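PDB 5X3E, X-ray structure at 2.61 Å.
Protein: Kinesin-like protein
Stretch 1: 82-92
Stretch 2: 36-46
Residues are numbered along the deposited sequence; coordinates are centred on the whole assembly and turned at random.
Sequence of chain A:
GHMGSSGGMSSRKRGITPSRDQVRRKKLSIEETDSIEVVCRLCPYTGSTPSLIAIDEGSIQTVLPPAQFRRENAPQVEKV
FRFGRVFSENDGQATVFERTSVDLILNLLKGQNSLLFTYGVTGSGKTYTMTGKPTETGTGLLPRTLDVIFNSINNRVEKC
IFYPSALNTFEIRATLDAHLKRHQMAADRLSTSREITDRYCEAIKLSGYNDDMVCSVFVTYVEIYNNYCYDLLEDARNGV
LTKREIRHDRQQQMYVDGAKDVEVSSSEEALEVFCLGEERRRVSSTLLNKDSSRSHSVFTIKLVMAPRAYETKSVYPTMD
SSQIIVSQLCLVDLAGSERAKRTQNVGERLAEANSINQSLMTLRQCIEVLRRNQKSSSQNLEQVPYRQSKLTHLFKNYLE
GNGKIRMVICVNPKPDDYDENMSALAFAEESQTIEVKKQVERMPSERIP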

ATOM      1  N   ARG A  82      23.191  -4.888  -0.301  1.00 95.10           N
ATOM      2  CA  ARG A  82      22.829  -4.803  -1.708  1.00 96.86           C
ATOM      3  C   ARG A  82      21.314  -4.771  -1.845  1.00 94.38           C
ATOM      4  O   ARG A  82      20.616  -5.642  -1.313  1.00102.00           O
ATOM      5  CB  ARG A  82      23.416  -5.981  -2.491  1.00106.47           C
ATOM      6  CG  ARG A  82      23.197  -5.891  -3.988  1.00118.81           C
ATOM      7  CD  ARG A  82      24.004  -6.951  -4.722  1.00131.41           C
ATOM      8  NE  ARG A  82      23.788  -6.894  -6.166  1.00135.19           N
ATOM      9  CZ  ARG A  82      24.465  -6.094  -6.985  1.00127.77           C
ATOM     10  NH1 ARG A  82      24.211  -6.099  -8.288  1.00127.05           N
ATOM     11  NH2 ARG A  82      25.398  -5.286  -6.500  1.00120.30           N
ATOM     12  N   PHE A  83      20.812  -3.771  -2.560  1.00 85.16           N
ATOM     13  CA  PHE A  83      19.394  -3.627  -2.846  1.00 78.74           C
ATOM     14  C   PHE A  83      19.189  -3.577  -4.353  1.00 77.80           C
ATOM     15  O   PHE A  83      20.133  -3.388  -5.126  1.00 87.97           O
ATOM     16  CB  PHE A  83      18.825  -2.357  -2.200  1.00 76.71           C
ATOM     17  CG  PHE A  83      18.954  -2.325  -0.710  1.00 80.32           C
ATOM     18  CD1 PHE A  83      17.995  -2.916   0.094  1.00 91.39           C
ATOM     19  CD2 PHE A  83      20.036  -1.703  -0.111  1.00 82.62           C
ATOM     20  CE1 PHE A  83      18.110  -2.884   1.468  1.00 92.25           C
ATOM     21  CE2 PHE A  83      20.157  -1.668   1.261  1.00 88.47           C
ATOM     22  CZ  PHE A  83      19.193  -2.262   2.051  1.00 96.31           C
ATOM     23  N   GLY A  84      17.936  -3.741  -4.774  1.00 74.21           N
ATOM     24  CA  GLY A  84      17.623  -3.619  -6.185  1.00 71.49           C
ATOM     25  C   GLY A  84      17.895  -2.239  -6.742  1.00 74.54           C
ATOM     26  O   GLY A  84      18.122  -2.098  -7.948  1.00 84.16           O
ATOM     27  N   ARG A  85      17.890  -1.219  -5.885  1.00 73.45           N
ATOM     28  CA  ARG A  85      18.149   0.162  -6.267  1.00 71.94           C
ATOM     29  C   ARG A  85      18.317   0.977  -4.991  1.00 78.49           C
ATOM     30  O   ARG A  85      17.603   0.745  -4.011  1.00 75.49           O
ATOM     31  CB  ARG A  85      17.004   0.728  -7.123  1.00 64.76           C
ATOM     32  CG  ARG A  85      17.067   2.239  -7.325  1.00 68.63           C
ATOM     33  CD  ARG A  85      18.208   2.641  -8.259  1.00 85.72           C
ATOM     34  NE  ARG A  85      18.365   4.092  -8.330  1.00 91.56           N
ATOM     35  CZ  ARG A  85      17.707   4.896  -9.162  1.00 89.45           C
ATOM     36  NH1 ARG A  85      16.822   4.403 -10.023  1.00 71.83           N
ATOM     37  NH2 ARG A  85      17.936   6.203  -9.127  1.00 84.75           N
ATOM     38  N   VAL A  86      19.269   1.906  -4.999  1.00 79.35           N
ATOM     39  CA  VAL A  86      19.494   2.806  -3.872  1.00 73.63           C
ATOM     40  C   VAL A  86      19.251   4.230  -4.347  1.00 71.09           C
ATOM     41  O   VAL A  86      19.880   4.682  -5.312  1.00 82.25           O
ATOM     42  CB  VAL A  86      20.907   2.663  -3.280  1.00 71.05           C
ATOM     43  CG1 VAL A  86      21.111   3.681  -2.162  1.00 70.84           C
ATOM     44  CG2 VAL A  86      21.132   1.252  -2.754  1.00 68.09           C
ATOM     45  N   PHE A  87      18.326   4.923  -3.691  1.00 67.01           N
ATOM     46  CA  PHE A  87      18.087   6.335  -3.951  1.00 62.19           C
ATOM     47  C   PHE A  87      18.886   7.189  -2.981  1.00 70.64           C
ATOM     48  O   PHE A  87      18.980   6.872  -1.794  1.00 87.11           O
ATOM     49  CB  PHE A  87      16.604   6.680  -3.821  1.00 63.22           C
ATOM     50  CG  PHE A  87      15.711   5.884  -4.726  1.00 71.65           C
ATOM     51  CD1 PHE A  87      15.560   6.241  -6.056  1.00 65.99           C
ATOM     52  CD2 PHE A  87      15.008   4.791  -4.245  1.00 61.81           C
ATOM     53  CE1 PHE A  87      14.737   5.518  -6.891  1.00 65.56           C
ATOM     54  CE2 PHE A  87      14.183   4.066  -5.074  1.00 57.75           C
ATOM     55  CZ  PHE A  87      14.047   4.429  -6.399  1.00 63.14           C
ATOM     56  N   SER A  88      19.461   8.273  -3.498  1.00 74.36           N
ATOM     57  CA  SER A  88      20.217   9.230  -2.709  1.00 71.58           C
ATOM     58  C   SER A  88      19.345  10.446  -2.403  1.00 77.90           C
ATOM     59  O   SER A  88      18.163  10.498  -2.754  1.00 88.21           O
ATOM     60  CB  SER A  88      21.498   9.627  -3.440  1.00 65.32           C
ATOM     61  OG  SER A  88      21.202  10.329  -4.634  1.00 87.13           O
ATOM     62  N   GLU A  89      19.942  11.441  -1.736  1.00 66.58           N
ATOM     63  CA  GLU A  89      19.225  12.683  -1.459  1.00 64.81           C
ATOM     64  C   GLU A  89      18.821  13.408  -2.736  1.00 73.72           C
ATOM     65  O   GLU A  89      17.840  14.159  -2.743  1.00 61.32           O
ATOM     66  CB  GLU A  89      20.088  13.610  -0.604  1.00 83.07           C
ATOM     67  CG  GLU A  89      20.777  12.940   0.569  1.00 98.34           C
ATOM     68  CD  GLU A  89      21.679  13.902   1.321  1.00106.87           C
ATOM     69  OE1 GLU A  89      22.294  13.484   2.327  1.00117.63           O
ATOM     70  OE2 GLU A  89      21.767  15.079   0.907  1.00105.43           O
ATOM     71  N   ASN A  90      19.556  13.193  -3.824  1.00 82.53           N
ATOM     72  CA  ASN A  90      19.271  13.912  -5.055  1.00 78.58           C
ATOM     73  C   ASN A  90      18.068  13.342  -5.796  1.00 75.63           C
ATOM     74  O   ASN A  90      17.406  14.071  -6.545  1.00 82.09           O
ATOM     75  CB  ASN A  90      20.507  13.904  -5.947  1.00 78.19           C
ATOM     76  CG  ASN A  90      21.730  14.455  -5.243  1.00 93.88           C
ATOM     77  OD1 ASN A  90      22.686  13.726  -4.971  1.00 96.77           O
ATOM     78  ND2 ASN A  90      21.705  15.748  -4.940  1.00 95.02           N
ATOM     79  N   ASP A  91      17.771  12.059  -5.607  1.00 66.03           N
ATOM     80  CA  ASP A  91      16.641  11.432  -6.284  1.00 62.41           C
ATOM     81  C   ASP A  91      15.337  11.982  -5.712  1.00 56.34           C
ATOM     82  O   ASP A  91      15.024  11.761  -4.537  1.00 65.21           O
ATOM     83  CB  ASP A  91      16.713   9.915  -6.132  1.00 60.62           C
ATOM     84  CG  ASP A  91      17.845   9.297  -6.938  1.00 67.59           C
ATOM     85  OD1 ASP A  91      17.936   9.561  -8.155  1.00 85.28           O
ATOM     86  OD2 ASP A  91      18.651   8.547  -6.351  1.00 73.26           O
ATOM     87  N   GLY A  92      14.563  12.685  -6.544  1.00 56.50           N
ATOM     88  CA  GLY A  92      13.332  13.310  -6.101  1.00 65.58           C
ATOM     89  C   GLY A  92      12.131  12.368  -6.144  1.00 65.77           C
ATOM     90  O   GLY A  92      12.237  11.182  -6.452  1.00 57.24           O
TER
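Stretch 2, residues 36-46: IEVVCRLCPYT

Stretch 2 is extended, a strand from Glu 37 to Leu 42, and runs parallel to stretch 1: Val 86 pairs with Cys 40 (CA to CA 4.9 Å) and Phe 87 with Arg 41 (CA to CA 4.5 Å). Three backbone hydrogen bonds hold this register: Cys 40 N to Arg 85 O (3.1 Å), Phe 87 N to Cys 40 O (2.8 Å) and Leu 42 N to Phe 87 O (3.0 Å). The last two are nearly linear, at 173° and 172°. Gly 84 N to Val 38 O (3.0 Å) adds a fourth backbone bond just before the paired residues, one residue out of the ladder.

Side chains alternate across the sheet. Cys 40, chi1 t, shares a face with Val 86 and places CB 3.9 Å from the Phe 83 ring centroid, 12° off the normal, a CH-pi contact. Phe 83, chi1 m, also meets Val 38 at its ring edge, CD1 to CG1 3.6 Å. On the face of Phe 87 and Arg 41, the m rotamer of Phe 87 brings CE2 to 3.9 Å from CG2 of Val 39, itself m. Arg 41 is t through chi3, and this extended chain carries NH2 to 3.6 Å from Asp 91 O.

Beyond the strand, the end of Glu 89 (m, t) comes nearer stretch 2 although its CA-to-CB bond points sideways: OE1 accepts a weak hydrogen bond from Tyr 45 N (2.9 Å, 132°).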

ATOM      1  N   ILE A  36      10.065 -10.546  -5.084  1.00 76.86           N
ATOM      2  CA  ILE A  36      10.062  -9.384  -4.209  1.00 63.79           C
ATOM      3  C   ILE A  36      11.326  -8.571  -4.463  1.00 65.82           C
ATOM      4  O   ILE A  36      12.421  -9.123  -4.645  1.00 70.04           O
ATOM      5  CB  ILE A  36       9.949  -9.797  -2.731  1.00 60.73           C
ATOM      6  CG1 ILE A  36      10.031  -8.556  -1.835  1.00 56.72           C
ATOM      7  CG2 ILE A  36      11.025 -10.804  -2.359  1.00 62.20           C
ATOM      8  CD1 ILE A  36       9.881  -8.845  -0.365  1.00 76.12           C
ATOM      9  N   GLU A  37      11.173  -7.253  -4.516  1.00 59.09           N
ATOM     10  CA  GLU A  37      12.303  -6.346  -4.623  1.00 61.20           C
ATOM     11  C   GLU A  37      12.329  -5.442  -3.400  1.00 63.57           C
ATOM     12  O   GLU A  37      11.280  -5.008  -2.915  1.00 61.04           O
ATOM     13  CB  GLU A  37      12.233  -5.500  -5.899  1.00 58.82           C
ATOM     14  CG  GLU A  37      13.509  -4.720  -6.178  1.00 66.98           C
ATOM     15  CD  GLU A  37      13.362  -3.697  -7.292  1.00 66.34           C
ATOM     16  OE1 GLU A  37      14.373  -3.423  -7.970  1.00 64.30           O
ATOM     17  OE2 GLU A  37      12.242  -3.184  -7.505  1.00 68.45           O
ATOM     18  N   VAL A  38      13.529  -5.177  -2.899  1.00 60.11           N
ATOM     19  CA  VAL A  38      13.733  -4.258  -1.788  1.00 60.65           C
ATOM     20  C   VAL A  38      14.621  -3.127  -2.279  1.00 59.89           C
ATOM     21  O   VAL A  38      15.719  -3.372  -2.795  1.00 65.99           O
ATOM     22  CB  VAL A  38      14.359  -4.954  -0.570  1.00 66.45           C
ATOM     23  CG1 VAL A  38      14.542  -3.963   0.561  1.00 58.93           C
ATOM     24  CG2 VAL A  38      13.488  -6.111  -0.126  1.00 66.38           C
ATOM     25  N   VAL A  39      14.146  -1.892  -2.125  1.00 65.09           N
ATOM     26  CA  VAL A  39      14.918  -0.714  -2.493  1.00 56.13           C
ATOM     27  C   VAL A  39      15.073   0.148  -1.248  1.00 60.79           C
ATOM     28  O   VAL A  39      14.343   0.005  -0.262  1.00 70.28           O
ATOM     29  CB  VAL A  39      14.279   0.096  -3.639  1.00 51.82           C
ATOM     30  CG1 VAL A  39      13.968  -0.806  -4.826  1.00 51.40           C
ATOM     31  CG2 VAL A  39      13.036   0.830  -3.155  1.00 43.79           C
ATOM     32  N   CYS A  40      16.055   1.036  -1.295  1.00 71.32           N
ATOM     33  CA  CYS A  40      16.421   1.851  -0.148  1.00 66.58           C
ATOM     34  C   CYS A  40      16.514   3.310  -0.579  1.00 64.31           C
ATOM     35  O   CYS A  40      16.984   3.609  -1.682  1.00 71.89           O
ATOM     36  CB  CYS A  40      17.745   1.363   0.456  1.00 69.11           C
ATOM     37  SG  CYS A  40      18.299   2.272   1.903  1.00 76.58           S
ATOM     38  N   ARG A  41      16.055   4.213   0.287  1.00 57.37           N
ATOM     39  CA  ARG A  41      16.032   5.641  -0.017  1.00 66.78           C
ATOM     40  C   ARG A  41      16.633   6.422   1.140  1.00 70.04           C
ATOM     41  O   ARG A  41      16.116   6.370   2.262  1.00 71.18           O
ATOM     42  CB  ARG A  41      14.616   6.142  -0.302  1.00 53.90           C
ATOM     43  CG  ARG A  41      14.594   7.624  -0.620  1.00 54.01           C
ATOM     44  CD  ARG A  41      13.193   8.180  -0.725  1.00 48.50           C
ATOM     45  NE  ARG A  41      13.192   9.434  -1.471  1.00 52.69           N
ATOM     46  CZ  ARG A  41      12.120  10.196  -1.653  1.00 57.44           C
ATOM     47  NH1 ARG A  41      10.955   9.835  -1.134  1.00 63.36           N
ATOM     48  NH2 ARG A  41      12.215  11.319  -2.351  1.00 52.81           N
ATOM     49  N   LEU A  42      17.703   7.165   0.855  1.00 62.40           N
ATOM     50  CA  LEU A  42      18.334   8.013   1.856  1.00 65.54           C
ATOM     51  C   LEU A  42      17.632   9.369   1.909  1.00 70.03           C
ATOM     52  O   LEU A  42      17.347   9.971   0.866  1.00 74.64           O
ATOM     53  CB  LEU A  42      19.815   8.224   1.519  1.00 74.78           C
ATOM     54  CG  LEU A  42      20.728   7.036   1.194  1.00 71.88           C
ATOM     55  CD1 LEU A  42      22.195   7.455   1.289  1.00 76.73           C
ATOM     56  CD2 LEU A  42      20.446   5.824   2.044  1.00 67.08           C
ATOM     57  N   CYS A  43      17.358   9.848   3.111  1.00 67.47           N
ATOM     58  CA  CYS A  43      16.793  11.181   3.239  1.00 78.04           C
ATOM     59  C   CYS A  43      17.915  12.223   3.239  1.00 81.17           C
ATOM     60  O   CYS A  43      19.090  11.883   3.405  1.00 84.54           O
ATOM     61  CB  CYS A  43      15.969  11.285   4.518  1.00 68.71           C
ATOM     62  SG  CYS A  43      16.909  10.915   5.989  1.00 87.55           S
ATOM     63  N   PRO A  44      17.587  13.501   3.032  1.00 76.63           N
ATOM     64  CA  PRO A  44      18.628  14.537   3.081  1.00 87.60           C
ATOM     65  C   PRO A  44      19.332  14.576   4.434  1.00 98.06           C
ATOM     66  O   PRO A  44      18.702  14.461   5.489  1.00106.08           O
ATOM     67  CB  PRO A  44      17.855  15.833   2.802  1.00 95.16           C
ATOM     68  CG  PRO A  44      16.400  15.481   2.996  1.00 85.37           C
ATOM     69  CD  PRO A  44      16.300  14.056   2.575  1.00 73.47           C
ATOM     70  N   TYR A  45      20.658  14.729   4.389  1.00102.46           N
ATOM     71  CA  TYR A  45      21.503  14.762   5.583  1.00104.80           C
ATOM     72  C   TYR A  45      22.609  15.792   5.393  1.00114.45           C
ATOM     73  O   TYR A  45      23.502  15.598   4.562  1.00119.76           O
ATOM     74  CB  TYR A  45      22.096  13.386   5.882  1.00103.56           C
ATOM     75  CG  TYR A  45      23.163  13.409   6.954  1.00112.27           C
ATOM     76  CD1 TYR A  45      22.876  13.840   8.241  1.00112.14           C
ATOM     77  CD2 TYR A  45      24.461  12.996   6.677  1.00113.86           C
ATOM     78  CE1 TYR A  45      23.846  13.865   9.218  1.00112.56           C
ATOM     79  CE2 TYR A  45      25.438  13.015   7.650  1.00119.13           C
ATOM     80  CZ  TYR A  45      25.124  13.447   8.920  1.00121.92           C
ATOM     81  OH  TYR A  45      26.101  13.469   9.889  1.00128.61           O
ATOM     82  N   THR A  46      22.550  16.880   6.157  1.00119.61           N
ATOM     83  CA  THR A  46      23.538  17.957   6.069  1.00118.86           C
ATOM     84  C   THR A  46      24.589  17.838   7.174  1.00123.85           C
ATOM     85  O   THR A  46      24.762  18.732   8.004  1.00131.61           O
ATOM     86  CB  THR A  46      22.838  19.312   6.128  1.00125.62           C
ATOM     87  OG1 THR A  46      22.193  19.460   7.399  1.00130.36           O
ATOM     88  CG2 THR A  46      21.794  19.416   5.028  1.00121.57           C
TER